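Local atomic coordinates of probable protein phosphatase 2C 50 (Oryza sativa subsp. japonica, PDB entry 5ZCG), a protein that probably removes phosphate from serine and threonine residues of other proteins, as a magnesium-dependent PP2C phosphatase captured here in complex with the abscisic acid receptor RCAR3. Residues A[107-112]-A[228-232]; A[30-34]-A[47-52]; A[176-181]-A[231-235]. The protein carries 5 engineered substitutions. All blocks are in the same frame, centred on the assembly; numbering follows the deposited sequence.

Overall arrangement
Contacts 1 and 3 lie back to back on strand 231-236. In contact 1, Val232 and the prolines before it face helix 99-118; in contact 3, Glu231, Met233 and Val235 turn to the loop that leaves strand 173-176 of the other sheet. The two share Glu231 and Val232, and their centres are 12 Å apart. Contact 2 is more peripheral, in the connection between strands 18-28 and 53-63; its centre is 21 Å from that of contact 1 and 23 Å from that of contact 3, with nearest atoms about 8 and 5 Å away. In contact 3 the His181 side chain is about 13 Å from a bound magnesium ion, in a site where Asp61, Gly62, Asp249 and Asp311 hold two ions.

Contact 1: residues A[107-112]-A[228-232]; sequences FTKCFQ and PKPEV
Pro230 lays its ring over one face of Phe111 in a CH-pi contact, its CB standing 4.1 Å from the centroid of the aromatic ring and 29° off the normal. Residues 107-112 are regular helix, part of 99-118, whereas Pro228 sits in a turn (psi 29°), after which the chain is extended from Lys229 into strand 231-236. Thr108 and Lys229 (CA-CA 5.6 Å) and Gln112 and Pro228 (CA-CA 6.0 Å) set the register. Phe107 and Phe111, one turn apart and both with chi1 near m, point toward the loop: Phe107 CB meets Val232 CG2 at 3.8 Å, and Phe111 CB lies 3.4 Å from Pro228 O. Farther along, Gln112 OE1 comes within 3.6 Å of Pro228 CG. Lys229 donates from NZ to Thr108 OG1 (2.9 Å), a hydroxyl also bonded to Asp104 O. One water donates to Thr108 O (2.7 Å) and Pro228 O (3.0 Å). Beyond the two segments, both phenylalanines reach strands 143-151 and 155-161, so this is helix-on-sheet packing at one outer layer of the PP2C sandwich. Apolar contacts form the inner part, the lysine-threonine bond lies along the more accessible margin, and the water links two main-chain carbonyls.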
ATOM      1  N   PHE A 107     -12.256  13.641  -4.948  1.00 28.66           N
ATOM      2  CA  PHE A 107     -11.535  12.588  -4.234  1.00 29.80           C
ATOM      3  C   PHE A 107     -10.334  12.088  -5.036  1.00 30.13           C
ATOM      4  O   PHE A 107      -9.267  11.821  -4.464  1.00 29.69           O
ATOM      5  CB  PHE A 107     -12.479  11.439  -3.892  1.00 28.77           C
ATOM      6  CG  PHE A 107     -13.153  11.590  -2.558  1.00 28.37           C
ATOM      7  CD1 PHE A 107     -12.414  11.540  -1.385  1.00 25.88           C
ATOM      8  CD2 PHE A 107     -14.516  11.782  -2.476  1.00 26.01           C
ATOM      9  CE1 PHE A 107     -13.027  11.681  -0.163  1.00 27.25           C
ATOM     10  CE2 PHE A 107     -15.135  11.926  -1.251  1.00 28.90           C
ATOM     11  CZ  PHE A 107     -14.388  11.874  -0.093  1.00 26.59           C
ATOM     12  N   THR A 108     -10.476  11.975  -6.360  1.00 29.47           N
ATOM     13  CA  THR A 108      -9.361  11.546  -7.198  1.00 30.43           C
ATOM     14  C   THR A 108      -8.200  12.524  -7.096  1.00 32.35           C
ATOM     15  O   THR A 108      -7.042  12.116  -6.938  1.00 32.93           O
ATOM     16  CB  THR A 108      -9.828  11.406  -8.649  1.00 33.48           C
ATOM     17  OG1 THR A 108     -10.714  10.286  -8.762  1.00 36.02           O
ATOM     18  CG2 THR A 108      -8.641  11.210  -9.588  1.00 32.10           C
ATOM     19  N   LYS A 109      -8.498  13.828  -7.173  1.00 25.77           N
ATOM     20  CA  LYS A 109      -7.458  14.845  -7.087  1.00 26.48           C
ATOM     21  C   LYS A 109      -6.826  14.884  -5.702  1.00 25.46           C
ATOM     22  O   LYS A 109      -5.613  15.072  -5.580  1.00 23.88           O
ATOM     23  CB  LYS A 109      -8.034  16.218  -7.449  1.00 34.44           C
ATOM     24  CG  LYS A 109      -7.905  16.598  -8.925  1.00 43.80           C
ATOM     25  CD  LYS A 109      -8.557  15.561  -9.831  1.00 53.01           C
ATOM     26  CE  LYS A 109      -7.946  15.554 -11.223  1.00 59.14           C
ATOM     27  NZ  LYS A 109      -8.212  14.265 -11.926  1.00 61.81           N
ATOM     28  N   CYS A 110      -7.623  14.703  -4.643  1.00 30.06           N
ATOM     29  CA  CYS A 110      -7.049  14.678  -3.300  1.00 32.04           C
ATOM     30  C   CYS A 110      -6.092  13.498  -3.132  1.00 26.38           C
ATOM     31  O   CYS A 110      -4.956  13.662  -2.659  1.00 27.21           O
ATOM     32  CB  CYS A 110      -8.167  14.624  -2.259  1.00 37.79           C
ATOM     33  SG  CYS A 110      -7.649  14.030  -0.626  1.00 37.66           S
ATOM     34  N   PHE A 111      -6.533  12.298  -3.529  1.00 25.47           N
ATOM     35  CA  PHE A 111      -5.678  11.119  -3.401  1.00 30.34           C
ATOM     36  C   PHE A 111      -4.426  11.251  -4.263  1.00 33.20           C
ATOM     37  O   PHE A 111      -3.322  10.880  -3.837  1.00 28.29           O
ATOM     38  CB  PHE A 111      -6.459   9.857  -3.772  1.00 26.96           C
ATOM     39  CG  PHE A 111      -7.283   9.283  -2.637  1.00 29.32           C
ATOM     40  CD1 PHE A 111      -7.975  10.114  -1.767  1.00 30.56           C
ATOM     41  CD2 PHE A 111      -7.365   7.911  -2.450  1.00 27.93           C
ATOM     42  CE1 PHE A 111      -8.731   9.587  -0.726  1.00 31.40           C
ATOM     43  CE2 PHE A 111      -8.122   7.375  -1.412  1.00 29.73           C
ATOM     44  CZ  PHE A 111      -8.805   8.214  -0.550  1.00 27.31           C
ATOM     45  N   GLN A 112      -4.578  11.791  -5.479  1.00 31.19           N
ATOM     46  CA  GLN A 112      -3.433  11.983  -6.360  1.00 31.27           C
ATOM     47  C   GLN A 112      -2.461  12.998  -5.785  1.00 29.31           C
ATOM     48  O   GLN A 112      -1.245  12.852  -5.934  1.00 29.30           O
ATOM     49  CB  GLN A 112      -3.910  12.426  -7.746  1.00 36.71           C
ATOM     50  CG  GLN A 112      -2.798  12.596  -8.773  1.00 41.86           C
ATOM     51  CD  GLN A 112      -2.091  11.290  -9.088  1.00 47.04           C
ATOM     52  OE1 GLN A 112      -2.676  10.382  -9.681  1.00 47.76           O
ATOM     53  NE2 GLN A 112      -0.826  11.188  -8.688  1.00 48.03           N
ATOM     54  N   PRO A 228      -3.088   5.510  -7.653  1.00 32.81           N
ATOM     55  CA  PRO A 228      -3.734   6.005  -6.432  1.00 34.06           C
ATOM     56  C   PRO A 228      -5.150   6.505  -6.664  1.00 38.48           C
ATOM     57  O   PRO A 228      -5.622   7.385  -5.938  1.00 41.45           O
ATOM     58  CB  PRO A 228      -2.811   7.146  -6.008  1.00 32.08           C
ATOM     59  CG  PRO A 228      -2.333   7.725  -7.344  1.00 33.62           C
ATOM     60  CD  PRO A 228      -2.352   6.585  -8.359  1.00 32.70           C
ATOM     61  N   LYS A 229      -5.843   5.944  -7.651  1.00 42.32           N
ATOM     62  CA  LYS A 229      -7.146   6.467  -8.036  1.00 41.86           C
ATOM     63  C   LYS A 229      -8.227   5.786  -7.214  1.00 37.36           C
ATOM     64  O   LYS A 229      -8.350   4.555  -7.274  1.00 36.70           O
ATOM     65  CB  LYS A 229      -7.409   6.250  -9.516  1.00 46.00           C
ATOM     66  CG  LYS A 229      -8.856   6.507  -9.921  1.00 49.05           C
ATOM     67  CD  LYS A 229      -8.953   7.124 -11.303  1.00 53.65           C
ATOM     68  CE  LYS A 229     -10.399   7.339 -11.727  1.00 55.49           C
ATOM     69  NZ  LYS A 229     -11.029   8.481 -11.010  1.00 56.96           N
ATOM     70  N   PRO A 230      -9.034   6.525  -6.461  1.00 35.64           N
ATOM     71  CA  PRO A 230     -10.043   5.893  -5.612  1.00 38.15           C
ATOM     72  C   PRO A 230     -11.335   5.632  -6.374  1.00 37.21           C
ATOM     73  O   PRO A 230     -11.635   6.259  -7.393  1.00 33.82           O
ATOM     74  CB  PRO A 230     -10.269   6.939  -4.513  1.00 37.75           C
ATOM     75  CG  PRO A 230     -10.047   8.250  -5.212  1.00 34.95           C
ATOM     76  CD  PRO A 230      -9.013   7.992  -6.303  1.00 34.22           C
ATOM     77  N   GLU A 231     -12.077   4.647  -5.880  1.00 35.93           N
ATOM     78  CA  GLU A 231     -13.453   4.422  -6.291  1.00 37.55           C
ATOM     79  C   GLU A 231     -14.361   5.061  -5.249  1.00 36.71           C
ATOM     80  O   GLU A 231     -14.167   4.863  -4.042  1.00 36.86           O
ATOM     81  CB  GLU A 231     -13.757   2.931  -6.443  1.00 41.31           C
ATOM     82  CG  GLU A 231     -13.600   2.423  -7.870  1.00 48.59           C
ATOM     83  CD  GLU A 231     -13.706   0.910  -7.976  1.00 56.32           C
ATOM     84  OE1 GLU A 231     -14.767   0.355  -7.616  1.00 58.20           O
ATOM     85  OE2 GLU A 231     -12.723   0.277  -8.421  1.00 57.46           O
ATOM     86  N   VAL A 232     -15.326   5.847  -5.716  1.00 29.50           N
ATOM     87  CA  VAL A 232     -16.143   6.697  -4.860  1.00 29.26           C
ATOM     88  C   VAL A 232     -17.591   6.225  -4.893  1.00 32.44           C
ATOM     89  O   VAL A 232     -18.121   5.863  -5.951  1.00 32.97           O
ATOM     90  CB  VAL A 232     -16.024   8.172  -5.295  1.00 28.93           C
ATOM     91  CG1 VAL A 232     -16.810   9.094  -4.360  1.00 28.36           C
ATOM     92  CG2 VAL A 232     -14.553   8.581  -5.356  1.00 30.36           C
TER
HETATM   93  O   HOH W   1      -6.293   9.696  -7.767  1.00 39.74           O

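Contact 2: residues A[30-34]-A[47-52]; sequences PVRLL and ADALRL
Val31 is the main bump of this contact: its side chain, chi1 t, projects from a single 3-10 turn into the concave side of residues 47-52, with CG2 3.8 Å from Leu50 CB and 4.3 Å from Leu52 CB. The turn spans 31-33 and is held by Leu33 N to Pro30 O (2.9 Å) and Leu34 N to Val31 O (2.8 Å). Across from it, 47-49 have helical phi/psi before the chain extends from Leu50 to Leu52. Arg32 and Ala47 are closest in register, CA-CA 5.8 Å, and Arg32 CG rests on Ala47 CB at 3.7 Å. At the other end Leu34 (m, t) meets Leu52 (t, p), CD1 to CD2 3.7 Å. Water fills the hollow left between the backbones: one molecule accepts from Val31 N (2.8 Å) and donates to Ala47 O (2.6 Å) and Leu50 O (2.9 Å), and a second accepts from Arg32 N (3.1 Å) and donates weakly to Ala47 O (3.4 Å). The contact closes the excursion carrying helix 37-41 between strands 18-28 and 53-63. Arg32 NE forms a salt bridge with Asp48 OD1 (3.0 Å); the guanidinium also bonds Leu91 O and Gly95 O, and Asp48 pairs with Arg37. The charged pair thus belongs to a wider polar network, Val31, Leu34, Leu50 and Leu52 make the apolar fit, and the waters satisfy N-H and C=O groups that do not pair directly.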
ATOM      1  N   PRO A  30     -19.821  21.184   0.360  1.00 34.19           N
ATOM      2  CA  PRO A  30     -20.634  22.035  -0.520  1.00 37.67           C
ATOM      3  C   PRO A  30     -21.952  21.347  -0.834  1.00 37.62           C
ATOM      4  O   PRO A  30     -21.983  20.237  -1.373  1.00 38.18           O
ATOM      5  CB  PRO A  30     -19.761  22.199  -1.769  1.00 36.50           C
ATOM      6  CG  PRO A  30     -18.368  21.833  -1.328  1.00 37.88           C
ATOM      7  CD  PRO A  30     -18.546  20.799  -0.262  1.00 34.01           C
ATOM      8  N   VAL A  31     -23.052  22.021  -0.496  1.00 34.72           N
ATOM      9  CA  VAL A  31     -24.371  21.427  -0.669  1.00 36.41           C
ATOM     10  C   VAL A  31     -24.691  21.230  -2.145  1.00 36.34           C
ATOM     11  O   VAL A  31     -25.503  20.364  -2.493  1.00 38.52           O
ATOM     12  CB  VAL A  31     -25.414  22.291   0.069  1.00 37.66           C
ATOM     13  CG1 VAL A  31     -26.829  21.774  -0.155  1.00 37.83           C
ATOM     14  CG2 VAL A  31     -25.092  22.316   1.559  1.00 38.14           C
ATOM     15  N   ARG A  32     -24.042  21.994  -3.029  1.00 32.13           N
ATOM     16  CA  ARG A  32     -24.174  21.792  -4.467  1.00 33.08           C
ATOM     17  C   ARG A  32     -23.656  20.429  -4.917  1.00 35.21           C
ATOM     18  O   ARG A  32     -23.823  20.083  -6.089  1.00 38.97           O
ATOM     19  CB  ARG A  32     -23.447  22.906  -5.230  1.00 32.60           C
ATOM     20  CG  ARG A  32     -24.089  24.288  -5.073  1.00 35.96           C
ATOM     21  CD  ARG A  32     -24.764  24.742  -6.358  1.00 35.57           C
ATOM     22  NE  ARG A  32     -23.789  25.229  -7.328  1.00 36.34           N
ATOM     23  CZ  ARG A  32     -23.751  24.859  -8.605  1.00 39.24           C
ATOM     24  NH1 ARG A  32     -24.643  23.997  -9.078  1.00 38.10           N
ATOM     25  NH2 ARG A  32     -22.823  25.358  -9.413  1.00 39.72           N
ATOM     26  N   LEU A  33     -22.997  19.673  -4.041  1.00 36.44           N
ATOM     27  CA  LEU A  33     -22.667  18.284  -4.336  1.00 39.23           C
ATOM     28  C   LEU A  33     -23.777  17.314  -3.942  1.00 39.17           C
ATOM     29  O   LEU A  33     -23.681  16.126  -4.266  1.00 41.05           O
ATOM     30  CB  LEU A  33     -21.369  17.877  -3.628  1.00 39.47           C
ATOM     31  CG  LEU A  33     -20.098  18.578  -4.113  1.00 41.89           C
ATOM     32  CD1 LEU A  33     -18.904  18.206  -3.239  1.00 40.64           C
ATOM     33  CD2 LEU A  33     -19.831  18.254  -5.578  1.00 44.14           C
ATOM     34  N   LEU A  34     -24.818  17.786  -3.258  1.00 36.53           N
ATOM     35  CA  LEU A  34     -25.899  16.932  -2.782  1.00 35.92           C
ATOM     36  C   LEU A  34     -27.253  17.239  -3.407  1.00 40.78           C
ATOM     37  O   LEU A  34     -28.081  16.330  -3.515  1.00 40.43           O
ATOM     38  CB  LEU A  34     -26.027  17.030  -1.254  1.00 34.55           C
ATOM     39  CG  LEU A  34     -24.760  16.724  -0.451  1.00 38.90           C
ATOM     40  CD1 LEU A  34     -25.000  16.912   1.040  1.00 40.10           C
ATOM     41  CD2 LEU A  34     -24.264  15.309  -0.737  1.00 35.89           C
ATOM     42  N   ALA A  47     -27.723  27.615  -2.522  1.00 34.00           N
ATOM     43  CA  ALA A  47     -26.997  26.357  -2.400  1.00 35.11           C
ATOM     44  C   ALA A  47     -25.500  26.582  -2.233  1.00 36.43           C
ATOM     45  O   ALA A  47     -24.830  25.795  -1.553  1.00 39.28           O
ATOM     46  CB  ALA A  47     -27.277  25.478  -3.617  1.00 38.28           C
ATOM     47  N   ASP A  48     -24.959  27.653  -2.822  1.00 31.08           N
ATOM     48  CA  ASP A  48     -23.532  27.914  -2.692  1.00 34.81           C
ATOM     49  C   ASP A  48     -23.159  28.449  -1.313  1.00 38.88           C
ATOM     50  O   ASP A  48     -21.990  28.349  -0.923  1.00 40.90           O
ATOM     51  CB  ASP A  48     -23.076  28.898  -3.769  1.00 39.88           C
ATOM     52  CG  ASP A  48     -23.268  28.357  -5.177  1.00 45.03           C
ATOM     53  OD1 ASP A  48     -22.599  27.364  -5.536  1.00 44.28           O
ATOM     54  OD2 ASP A  48     -24.082  28.935  -5.929  1.00 49.45           O
ATOM     55  N   ALA A  49     -24.124  28.975  -0.552  1.00 35.66           N
ATOM     56  CA  ALA A  49     -23.853  29.557   0.758  1.00 32.38           C
ATOM     57  C   ALA A  49     -24.132  28.615   1.926  1.00 34.28           C
ATOM     58  O   ALA A  49     -23.533  28.786   2.994  1.00 32.48           O
ATOM     59  CB  ALA A  49     -24.669  30.840   0.943  1.00 33.76           C
ATOM     60  N   LEU A  50     -24.987  27.611   1.746  1.00 33.42           N
ATOM     61  CA  LEU A  50     -25.382  26.765   2.864  1.00 35.95           C
ATOM     62  C   LEU A  50     -24.172  26.028   3.424  1.00 32.35           C
ATOM     63  O   LEU A  50     -23.268  25.626   2.683  1.00 31.96           O
ATOM     64  CB  LEU A  50     -26.436  25.760   2.411  1.00 37.17           C
ATOM     65  CG  LEU A  50     -27.871  26.253   2.243  1.00 37.57           C
ATOM     66  CD1 LEU A  50     -28.682  25.226   1.467  1.00 37.31           C
ATOM     67  CD2 LEU A  50     -28.497  26.514   3.599  1.00 39.41           C
ATOM     68  N   ARG A  51     -24.163  25.835   4.740  1.00 31.53           N
ATOM     69  CA  ARG A  51     -23.061  25.160   5.407  1.00 41.37           C
ATOM     70  C   ARG A  51     -23.551  23.870   6.046  1.00 38.75           C
ATOM     71  O   ARG A  51     -24.535  23.870   6.796  1.00 38.34           O
ATOM     72  CB  ARG A  51     -22.442  26.065   6.477  1.00 48.48           C
ATOM     73  CG  ARG A  51     -22.024  27.436   5.962  1.00 59.41           C
ATOM     74  CD  ARG A  51     -20.514  27.580   5.971  1.00 68.53           C
ATOM     75  NE  ARG A  51     -19.976  27.400   7.315  1.00 77.36           N
ATOM     76  CZ  ARG A  51     -19.939  28.355   8.239  1.00 82.37           C
ATOM     77  NH1 ARG A  51     -20.406  29.566   7.965  1.00 84.08           N
ATOM     78  NH2 ARG A  51     -19.433  28.098   9.439  1.00 84.18           N
ATOM     79  N   LEU A  52     -22.860  22.779   5.740  1.00 37.29           N
ATOM     80  CA  LEU A  52     -23.143  21.467   6.316  1.00 37.73           C
ATOM     81  C   LEU A  52     -21.843  20.887   6.864  1.00 36.16           C
ATOM     82  O   LEU A  52     -20.938  20.551   6.070  1.00 34.44           O
ATOM     83  CB  LEU A  52     -23.763  20.556   5.260  1.00 40.53           C
ATOM     84  CG  LEU A  52     -24.162  19.138   5.656  1.00 42.46           C
ATOM     85  CD1 LEU A  52     -25.276  19.164   6.689  1.00 38.44           C
ATOM     86  CD2 LEU A  52     -24.584  18.368   4.415  1.00 44.37           C
TER
HETATM   87  O   HOH W   2     -22.975  24.774  -0.105  1.00 35.06           O
HETATM   88  O   HOH W   3     -21.980  24.310  -2.685  1.00 39.90           O

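Contact 3: residues A[176-181]-A[231-235]; sequences ALSIDH and EVMVV
This is a side-chain and water-mediated contact between the loop that leaves strand 173-176 of one sheet and strand 231-236 of the other. Residues 176-181 form no regular helix or strand. The segments run almost antiparallel, 171° between their end-to-end directions, but stand well apart: Leu177 CA is 6.6 Å from Met233 CA, and Ser178 CA 7.3 Å from Glu231 CA. Residues 231-235 are extended, so Glu231, Met233 and Val235 all point toward the loop. Met233, with chi angles t, t, m, bridges the gap, its CE 3.3 Å from Leu177 O and its SD 4.0 Å from Leu177 CD2. Leu177 CD1 then meets Val235 CG1 at 4.0 Å. In the PP2C fold two antiparallel sheets form a central beta sandwich; here Leu177 also touches Ile166 and Leu168 of strand 165-170, in the sheet its loop leaves, and Val158 of strand 155-161 in the facing sheet, placing it in the interior between them. Toward the other end, His181 NE2 donates to Glu231 OE2 (2.8 Å, 140°), the carboxylate oxygen lying near the imidazole plane. His181 ND1 is bonded to Gly162 N, and Glu231 OE2 forms a salt bridge with Arg185. Water joins the main chains, donating to Leu177 O (3.0 Å) and Glu231 O (2.8 Å); a second molecule accepts from Ile179 N (2.9 Å) and donates weakly to Glu231 OE1 (3.3 Å).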
ATOM      1  N   ALA A 176     -21.863  -3.443   1.038  1.00 38.92           N
ATOM      2  CA  ALA A 176     -20.482  -3.103   0.723  1.00 39.34           C
ATOM      3  C   ALA A 176     -20.426  -1.717   0.088  1.00 38.87           C
ATOM      4  O   ALA A 176     -21.051  -1.477  -0.950  1.00 41.61           O
ATOM      5  CB  ALA A 176     -19.875  -4.151  -0.206  1.00 42.01           C
ATOM      6  N   LEU A 177     -19.680  -0.805   0.712  1.00 36.48           N
ATOM      7  CA  LEU A 177     -19.511   0.549   0.201  1.00 37.58           C
ATOM      8  C   LEU A 177     -18.201   0.725  -0.549  1.00 40.34           C
ATOM      9  O   LEU A 177     -17.890   1.837  -0.992  1.00 39.46           O
ATOM     10  CB  LEU A 177     -19.600   1.562   1.348  1.00 36.72           C
ATOM     11  CG  LEU A 177     -20.967   1.674   2.030  1.00 39.24           C
ATOM     12  CD1 LEU A 177     -21.016   2.879   2.957  1.00 36.42           C
ATOM     13  CD2 LEU A 177     -22.087   1.747   1.001  1.00 37.33           C
ATOM     14  N   SER A 178     -17.435  -0.350  -0.710  1.00 35.39           N
ATOM     15  CA  SER A 178     -16.165  -0.316  -1.411  1.00 33.25           C
ATOM     16  C   SER A 178     -15.873  -1.720  -1.913  1.00 37.20           C
ATOM     17  O   SER A 178     -16.166  -2.703  -1.223  1.00 35.52           O
ATOM     18  CB  SER A 178     -15.037   0.173  -0.495  1.00 33.56           C
ATOM     19  OG  SER A 178     -14.718  -0.794   0.498  1.00 30.69           O
ATOM     20  N   ILE A 179     -15.306  -1.811  -3.111  1.00 36.62           N
ATOM     21  CA  ILE A 179     -14.914  -3.084  -3.701  1.00 38.50           C
ATOM     22  C   ILE A 179     -13.395  -3.151  -3.679  1.00 37.22           C
ATOM     23  O   ILE A 179     -12.720  -2.265  -4.220  1.00 37.53           O
ATOM     24  CB  ILE A 179     -15.463  -3.244  -5.126  1.00 42.60           C
ATOM     25  CG1 ILE A 179     -16.978  -3.032  -5.138  1.00 43.86           C
ATOM     26  CG2 ILE A 179     -15.132  -4.621  -5.669  1.00 43.17           C
ATOM     27  CD1 ILE A 179     -17.417  -1.832  -5.943  1.00 41.28           C
ATOM     28  N   ASP A 180     -12.864  -4.210  -3.069  1.00 34.83           N
ATOM     29  CA  ASP A 180     -11.423  -4.372  -2.923  1.00 34.52           C
ATOM     30  C   ASP A 180     -10.728  -4.290  -4.273  1.00 36.90           C
ATOM     31  O   ASP A 180     -11.179  -4.878  -5.259  1.00 42.07           O
ATOM     32  CB  ASP A 180     -11.103  -5.716  -2.263  1.00 36.55           C
ATOM     33  CG  ASP A 180     -11.660  -5.828  -0.856  1.00 38.17           C
ATOM     34  OD1 ASP A 180     -12.382  -4.905  -0.419  1.00 34.61           O
ATOM     35  OD2 ASP A 180     -11.374  -6.847  -0.188  1.00 40.75           O
ATOM     36  N   HIS A 181      -9.621  -3.549  -4.314  1.00 33.45           N
ATOM     37  CA  HIS A 181      -8.806  -3.467  -5.522  1.00 32.94           C
ATOM     38  C   HIS A 181      -7.813  -4.624  -5.507  1.00 32.07           C
ATOM     39  O   HIS A 181      -6.643  -4.489  -5.143  1.00 32.59           O
ATOM     40  CB  HIS A 181      -8.114  -2.113  -5.617  1.00 30.03           C
ATOM     41  CG  HIS A 181      -9.059  -0.980  -5.855  1.00 31.23           C
ATOM     42  ND1 HIS A 181      -9.091   0.143  -5.059  1.00 31.76           N
ATOM     43  CD2 HIS A 181     -10.028  -0.811  -6.786  1.00 31.73           C
ATOM     44  CE1 HIS A 181     -10.029   0.965  -5.498  1.00 32.98           C
ATOM     45  NE2 HIS A 181     -10.614   0.408  -6.543  1.00 32.76           N
ATOM     46  N   GLU A 231     -12.077   4.647  -5.880  1.00 35.93           N
ATOM     47  CA  GLU A 231     -13.453   4.422  -6.291  1.00 37.55           C
ATOM     48  C   GLU A 231     -14.361   5.061  -5.249  1.00 36.71           C
ATOM     49  O   GLU A 231     -14.167   4.863  -4.042  1.00 36.86           O
ATOM     50  CB  GLU A 231     -13.757   2.931  -6.443  1.00 41.31           C
ATOM     51  CG  GLU A 231     -13.600   2.423  -7.870  1.00 48.59           C
ATOM     52  CD  GLU A 231     -13.706   0.910  -7.976  1.00 56.32           C
ATOM     53  OE1 GLU A 231     -14.767   0.355  -7.616  1.00 58.20           O
ATOM     54  OE2 GLU A 231     -12.723   0.277  -8.421  1.00 57.46           O
ATOM     55  N   VAL A 232     -15.326   5.847  -5.716  1.00 29.50           N
ATOM     56  CA  VAL A 232     -16.143   6.697  -4.860  1.00 29.26           C
ATOM     57  C   VAL A 232     -17.591   6.225  -4.893  1.00 32.44           C
ATOM     58  O   VAL A 232     -18.121   5.863  -5.951  1.00 32.97           O
ATOM     59  CB  VAL A 232     -16.024   8.172  -5.295  1.00 28.93           C
ATOM     60  CG1 VAL A 232     -16.810   9.094  -4.360  1.00 28.36           C
ATOM     61  CG2 VAL A 232     -14.553   8.581  -5.356  1.00 30.36           C
ATOM     62  N   MET A 233     -18.230   6.233  -3.727  1.00 30.70           N
ATOM     63  CA  MET A 233     -19.640   5.902  -3.588  1.00 33.72           C
ATOM     64  C   MET A 233     -20.316   6.967  -2.736  1.00 35.59           C
ATOM     65  O   MET A 233     -19.793   7.347  -1.684  1.00 34.47           O
ATOM     66  CB  MET A 233     -19.821   4.515  -2.960  1.00 38.43           C
ATOM     67  CG  MET A 233     -21.086   3.789  -3.396  1.00 48.07           C
ATOM     68  SD  MET A 233     -21.120   2.070  -2.836  1.00 56.46           S
ATOM     69  CE  MET A 233     -19.691   1.399  -3.679  1.00 56.35           C
ATOM     70  N   VAL A 234     -21.453   7.475  -3.207  1.00 37.12           N
ATOM     71  CA  VAL A 234     -22.265   8.441  -2.472  1.00 35.07           C
ATOM     72  C   VAL A 234     -23.531   7.733  -2.007  1.00 35.61           C
ATOM     73  O   VAL A 234     -24.308   7.239  -2.833  1.00 37.81           O
ATOM     74  CB  VAL A 234     -22.608   9.669  -3.330  1.00 34.74           C
ATOM     75  CG1 VAL A 234     -23.383  10.687  -2.504  1.00 39.15           C
ATOM     76  CG2 VAL A 234     -21.347  10.289  -3.906  1.00 30.49           C
ATOM     77  N   VAL A 235     -23.737   7.658  -0.695  1.00 33.36           N
ATOM     78  CA  VAL A 235     -24.873   6.909  -0.166  1.00 35.32           C
ATOM     79  C   VAL A 235     -25.673   7.800   0.779  1.00 37.82           C
ATOM     80  O   VAL A 235     -25.182   8.195   1.849  1.00 36.83           O
ATOM     81  CB  VAL A 235     -24.421   5.594   0.504  1.00 35.02           C
ATOM     82  CG1 VAL A 235     -23.251   5.811   1.439  1.00 36.87           C
ATOM     83  CG2 VAL A 235     -25.576   4.937   1.247  1.00 28.94           C
TER
HETATM   84  O   HOH W   4     -15.995   3.099  -2.953  1.00 39.28           O
HETATM   85  O   HOH W   5     -13.948   0.432  -4.383  1.00 50.58           O